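Local coordinates for protein L-lactate dehydrogenase (Trichomonas vaginalis, PDB 4UUL) that is a lactate dehydrogenase of the malate dehydrogenase family, interconverting pyruvate and lactate with NADH and probably able to act on malate too, at residues V191-Q196 against N306-E311; H6-G11 against D81-V86. The protein carries 1 engineered substitution. One frame throughout, in Å; residues are numbered along the deposited sequence.

Contact 1: V191-Q196 against N306-E311; sequences VADLTQ and NDWLRE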
loop_
_atom_site.group_PDB
_atom_site.type_symbol
_atom_site.label_atom_id
_atom_site.label_comp_id
_atom_site.label_asym_id
_atom_site.label_seq_id
_atom_site.Cartn_x
_atom_site.Cartn_y
_atom_site.Cartn_z
ATOM N N VAL B 191 22.185 -2.105 17.743
ATOM C CA VAL B 191 22.125 -1.305 18.958
ATOM C C VAL B 191 20.844 -0.446 18.921
ATOM O O VAL B 191 20.775 0.536 18.169
ATOM C CB VAL B 191 23.359 -0.395 19.091
ATOM C CG1 VAL B 191 23.287 0.256 20.466
ATOM C CG2 VAL B 191 24.645 -1.172 18.914
ATOM N N ALA B 192 19.845 -0.808 19.721
ATOM C CA ALA B 192 18.614 -0.007 19.841
ATOM C C ALA B 192 18.866 0.928 21.041
ATOM O O ALA B 192 18.719 0.550 22.215
ATOM C CB ALA B 192 17.407 -0.922 20.041
ATOM N N ASP B 193 19.298 2.124 20.728
ATOM C CA ASP B 193 19.793 3.084 21.700
ATOM C C ASP B 193 18.704 4.042 22.163
ATOM O O ASP B 193 18.110 4.777 21.341
ATOM C CB ASP B 193 20.905 3.877 21.027
ATOM C CG ASP B 193 21.508 4.985 21.894
ATOM O OD1 ASP B 193 21.438 4.899 23.131
ATOM O OD2 ASP B 193 22.081 5.924 21.288
ATOM N N LEU B 194 18.408 3.997 23.449
ATOM C CA LEU B 194 17.502 4.908 24.100
ATOM C C LEU B 194 18.205 5.963 24.906
ATOM O O LEU B 194 17.525 6.758 25.565
ATOM C CB LEU B 194 16.534 4.136 24.997
ATOM C CG LEU B 194 15.645 3.115 24.290
ATOM C CD1 LEU B 194 14.638 2.469 25.267
ATOM C CD2 LEU B 194 14.946 3.682 23.021
ATOM N N THR B 195 19.532 5.956 24.936
ATOM C CA THR B 195 20.273 6.860 25.847
ATOM C C THR B 195 20.255 8.334 25.465
ATOM O O THR B 195 20.582 9.170 26.304
ATOM C CB THR B 195 21.715 6.410 26.078
ATOM O OG1 THR B 195 22.466 6.589 24.895
ATOM C CG2 THR B 195 21.774 4.977 26.513
ATOM N N GLN B 196 19.872 8.652 24.221
ATOM C CA GLN B 196 19.695 10.038 23.803
ATOM C C GLN B 196 18.247 10.481 23.936
ATOM O O GLN B 196 17.959 11.670 23.893
ATOM C CB GLN B 196 20.037 10.251 22.337
ATOM C CG GLN B 196 21.092 9.320 21.743
ATOM C CD GLN B 196 22.483 9.527 22.306
ATOM O OE1 GLN B 196 22.865 10.636 22.789
ATOM N NE2 GLN B 196 23.291 8.491 22.182
ATOM N N ASN B 306 27.995 7.063 26.004
ATOM C CA ASN B 306 28.310 6.613 27.347
ATOM C C ASN B 306 29.017 5.266 27.260
ATOM O O ASN B 306 29.235 4.732 26.177
ATOM C CB ASN B 306 27.112 6.629 28.324
ATOM C CG ASN B 306 26.038 5.630 27.987
ATOM O OD1 ASN B 306 26.196 4.733 27.144
ATOM N ND2 ASN B 306 24.895 5.793 28.628
ATOM N N ASP B 307 29.450 4.727 28.386
ATOM C CA ASP B 307 30.239 3.499 28.370
ATOM C C ASP B 307 29.442 2.349 27.778
ATOM O O ASP B 307 29.966 1.556 27.023
ATOM C CB ASP B 307 30.732 3.118 29.786
ATOM C CG ASP B 307 31.791 4.036 30.301
ATOM O OD1 ASP B 307 32.378 4.788 29.506
ATOM O OD2 ASP B 307 32.039 3.994 31.516
ATOM N N TRP B 308 28.162 2.263 28.087
ATOM C CA TRP B 308 27.313 1.226 27.526
ATOM C C TRP B 308 27.268 1.326 26.012
ATOM O O TRP B 308 27.501 0.345 25.300
ATOM C CB TRP B 308 25.891 1.315 28.094
ATOM C CG TRP B 308 24.921 0.353 27.439
ATOM C CD1 TRP B 308 24.712 -0.950 27.781
ATOM C CD2 TRP B 308 24.046 0.614 26.325
ATOM N NE1 TRP B 308 23.774 -1.524 26.941
ATOM C CE2 TRP B 308 23.352 -0.588 26.047
ATOM C CE3 TRP B 308 23.796 1.731 25.543
ATOM C CZ2 TRP B 308 22.412 -0.697 25.036
ATOM C CZ3 TRP B 308 22.833 1.624 24.535
ATOM C CH2 TRP B 308 22.187 0.408 24.285
ATOM N N LEU B 309 27.015 2.512 25.497
ATOM C CA LEU B 309 26.906 2.689 24.059
ATOM C C LEU B 309 28.231 2.440 23.384
ATOM O O LEU B 309 28.289 1.839 22.295
ATOM C CB LEU B 309 26.330 4.082 23.722
ATOM C CG LEU B 309 26.092 4.306 22.212
ATOM C CD1 LEU B 309 25.201 3.222 21.569
ATOM C CD2 LEU B 309 25.487 5.688 21.977
ATOM N N ARG B 310 29.324 2.855 24.011
ATOM C CA ARG B 310 30.652 2.649 23.396
ATOM C C ARG B 310 30.879 1.163 23.159
ATOM O O ARG B 310 31.312 0.741 22.095
ATOM C CB ARG B 310 31.746 3.200 24.315
ATOM C CG ARG B 310 33.204 3.084 23.782
ATOM C CD ARG B 310 33.434 4.069 22.670
ATOM N NE ARG B 310 33.120 3.500 21.371
ATOM C CZ ARG B 310 32.860 4.221 20.283
ATOM N NH1 ARG B 310 32.803 5.550 20.336
ATOM N NH2 ARG B 310 32.619 3.632 19.143
ATOM N N GLU B 311 30.610 0.360 24.177
ATOM C CA GLU B 311 30.804 -1.064 24.093
ATOM C C GLU B 311 29.892 -1.662 23.016
ATOM O O GLU B 311 30.329 -2.490 22.216
ATOM C CB GLU B 311 30.601 -1.724 25.472
ATOM C CG GLU B 311 30.865 -3.234 25.495
ATOM C CD GLU B 311 30.696 -3.863 26.869
ATOM O OE1 GLU B 311 30.654 -3.118 27.876
ATOM O OE2 GLU B 311 30.619 -5.112 26.941
HETATM O O HOH W 1 25.070 7.383 25.336
#
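L309 on the first turn of helix 307-337 pushes its isobutyl group between V191 and D193 of the facing strand. From CB the chain runs to a CG anti to the backbone N (chi1 -176°), and the two methyls then part company. CD1 lies against CG1 of V191 at 3.7 Å, a purely apolar touch suited to a beta-branched residue that reaches toward the helix. CD2 instead ends on a polar patch, 3.5 Å from OD2 of D193 and close to NE2 of Q196, covering that pair with hydrocarbon. W308 comes in alongside: its CH2 meets V191 CG1 at 4.0 Å, its rim at CZ3 faces D193 OD1 near the ring plane, and T195 CG2 approaches CE3 obliquely.

The carboxylate of D193 organises the turn beneath. OD1 takes the hydroxyl of T195 through its syn lone pair (OG1 to OD1 2.7 Å) and the T195 backbone N from above its plane, an Asx turn; OD2 receives a nearly straight bond from Q196 NE2 (171°) and another from W183 NE1, on the neighbouring strand 177-183. Q196 NE2 also bonds K304 O. N306, the N-cap, turns OD1 to L309 N at 2.9 Å, while one water links N306 N to T195 OG1. So many donors around a buried D193 probably stabilise its negative charge, and apolar helix side chains close over a polar network held by the Asx turn, W183 and K304.

Contact 2: H6-G11 against D81-V86; sequences HVLITG and DCAFLV
H6 and D81 open a parallel pairing that ends at T10 and V86; the axes of the two short strands come within 4.7 Å, at 10° to each other. Its tight part is the buried centre. L8 sits in a ladder of straight backbone bonds, giving its N to C82 O and taking F84 N on its own O, 2.8 Å away. The side chains alternate between the two faces. On one, V7 CG1 meets the rim of the F84 ring at CE1, 3.8 Å away and in the ring plane, while V7 CG2 touches C82 SG at 3.9 Å; slim valine and cysteine fit beside a broad ring. On the other, A83 CB packs against both CB and CD2 of L8 (4.1 Å each), its methyl filling the place beside the bulkier leucine.

At the ends H6, D81, G11 and V86 are partly exposed, while T10 stays buried; polar side chains serve both. At the start, D81 OD2 accepts H6 N through its anti lone pair, an almost linear bond (175°), while H6 O takes D81 N and, weakly, C82 N. At the far end T10 OG1, between backbone N and carbonyl carbon (chi1 69°), is held chiefly by A87 N, with V86 N adding a weak, bent bond at 3.0 Å. G11 follows with positive phi, a conformation easy for glycine, and begins the predicted NAD(+)-binding loop of this Rossmann fold.

Helix 15-25 covers the face of I9 and F84 through L20, and the pair lies mid-sheet, with strand 35-40 beside 5-10 and strand 124-127 beside 82-85.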
loop_
_atom_site.group_PDB
_atom_site.type_symbol
_atom_site.label_atom_id
_atom_site.label_comp_id
_atom_site.label_asym_id
_atom_site.label_seq_id
_atom_site.Cartn_x
_atom_site.Cartn_y
_atom_site.Cartn_z
ATOM N N HIS B 6 13.093 6.903 -13.063
ATOM C CA HIS B 6 13.142 5.477 -13.266
ATOM C C HIS B 6 13.524 4.761 -11.991
ATOM O O HIS B 6 14.605 4.978 -11.432
ATOM C CB HIS B 6 14.085 5.143 -14.429
ATOM C CG HIS B 6 13.469 5.418 -15.756
ATOM N ND1 HIS B 6 13.217 4.442 -16.694
ATOM C CD2 HIS B 6 13.036 6.585 -16.303
ATOM C CE1 HIS B 6 12.615 4.989 -17.749
ATOM N NE2 HIS B 6 12.514 6.289 -17.538
ATOM N N VAL B 7 12.651 3.876 -11.519
ATOM C CA VAL B 7 12.776 3.233 -10.223
ATOM C C VAL B 7 12.798 1.738 -10.392
ATOM O O VAL B 7 11.867 1.159 -10.918
ATOM C CB VAL B 7 11.544 3.612 -9.339
ATOM C CG1 VAL B 7 11.639 2.909 -7.997
ATOM C CG2 VAL B 7 11.406 5.120 -9.203
ATOM N N LEU B 8 13.859 1.113 -9.890
ATOM C CA LEU B 8 13.986 -0.343 -9.911
ATOM C C LEU B 8 13.502 -0.938 -8.582
ATOM O O LEU B 8 13.843 -0.459 -7.506
ATOM C CB LEU B 8 15.444 -0.744 -10.115
ATOM C CG LEU B 8 15.788 -2.212 -9.896
ATOM C CD1 LEU B 8 15.056 -3.149 -10.869
ATOM C CD2 LEU B 8 17.273 -2.431 -9.978
ATOM N N ILE B 9 12.729 -2.017 -8.675
ATOM C CA ILE B 9 12.401 -2.884 -7.551
ATOM C C ILE B 9 12.796 -4.304 -7.928
ATOM O O ILE B 9 12.329 -4.817 -8.930
ATOM C CB ILE B 9 10.888 -2.849 -7.198
ATOM C CG1 ILE B 9 10.437 -1.408 -6.916
ATOM C CG2 ILE B 9 10.606 -3.774 -6.034
ATOM C CD1 ILE B 9 8.907 -1.277 -6.865
ATOM N N THR B 10 13.736 -4.895 -7.178
ATOM C CA THR B 10 14.091 -6.283 -7.376
ATOM C C THR B 10 13.193 -7.176 -6.556
ATOM O O THR B 10 12.536 -6.724 -5.623
ATOM C CB THR B 10 15.583 -6.565 -7.040
ATOM O OG1 THR B 10 15.728 -6.413 -5.640
ATOM C CG2 THR B 10 16.468 -5.652 -7.833
ATOM N N GLY B 11 13.120 -8.468 -6.886
ATOM C CA GLY B 11 12.145 -9.326 -6.200
ATOM C C GLY B 11 10.722 -8.824 -6.354
ATOM O O GLY B 11 9.891 -8.962 -5.456
ATOM N N ASP B 81 17.232 5.872 -11.755
ATOM C CA ASP B 81 17.489 6.947 -10.791
ATOM C C ASP B 81 17.586 6.447 -9.334
ATOM O O ASP B 81 18.288 7.006 -8.518
ATOM C CB ASP B 81 16.367 7.975 -10.863
ATOM C CG ASP B 81 16.360 8.702 -12.195
ATOM O OD1 ASP B 81 17.251 9.536 -12.421
ATOM O OD2 ASP B 81 15.474 8.422 -12.999
ATOM N N CYS B 82 16.842 5.406 -9.020
ATOM C CA CYS B 82 16.937 4.792 -7.693
ATOM C C CYS B 82 16.555 3.298 -7.749
ATOM O O CYS B 82 15.955 2.845 -8.736
ATOM C CB CYS B 82 16.176 5.560 -6.599
ATOM S SG CYS B 82 14.390 5.480 -6.754
ATOM N N ALA B 83 16.934 2.553 -6.710
ATOM C CA ALA B 83 16.689 1.154 -6.662
ATOM C C ALA B 83 16.365 0.724 -5.264
ATOM O O ALA B 83 16.996 1.124 -4.281
ATOM C CB ALA B 83 17.943 0.381 -7.118
ATOM N N PHE B 84 15.368 -0.157 -5.177
ATOM C CA PHE B 84 14.989 -0.859 -3.954
ATOM C C PHE B 84 15.441 -2.312 -4.139
ATOM O O PHE B 84 14.799 -3.087 -4.867
ATOM C CB PHE B 84 13.487 -0.778 -3.743
ATOM C CG PHE B 84 12.984 0.611 -3.465
ATOM C CD1 PHE B 84 12.675 1.491 -4.498
ATOM C CD2 PHE B 84 12.812 1.035 -2.158
ATOM C CE1 PHE B 84 12.206 2.745 -4.234
ATOM C CE2 PHE B 84 12.314 2.330 -1.917
ATOM C CZ PHE B 84 12.015 3.159 -2.967
ATOM N N LEU B 85 16.568 -2.655 -3.490
ATOM C CA LEU B 85 17.141 -4.012 -3.635
ATOM C C LEU B 85 16.511 -4.879 -2.553
ATOM O O LEU B 85 17.061 -5.069 -1.447
ATOM C CB LEU B 85 18.656 -3.983 -3.557
ATOM C CG LEU B 85 19.350 -3.209 -4.640
ATOM C CD1 LEU B 85 20.830 -3.394 -4.532
ATOM C CD2 LEU B 85 18.884 -3.457 -6.062
ATOM N N VAL B 86 15.341 -5.412 -2.880
ATOM C CA VAL B 86 14.543 -6.214 -1.958
ATOM C C VAL B 86 14.946 -7.676 -2.008
ATOM O O VAL B 86 15.018 -8.353 -0.983
ATOM C CB VAL B 86 13.045 -6.107 -2.342
ATOM C CG1 VAL B 86 12.174 -7.037 -1.535
ATOM C CG2 VAL B 86 12.621 -4.643 -2.161
#

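In the fold
From the N terminus the chain lays down strand 5-10, passes through strands 35-40 and 64-70, and returns to close contact 2 at 81-86, so that the first and fourth strands of the parallel sheet become neighbours in the nucleotide-binding domain. The chain then completes that sheet and enters the C-terminal domain, where contact 1 opens at 191-196 and closes 110 residues later, bringing the start of the last helix, 307-337, against an edge strand of an antiparallel sheet. The two loops follow in series and neither nest nor cross. Their centres lie 33 Å apart, on opposite sides of the chain's centre, each tying together its own domain.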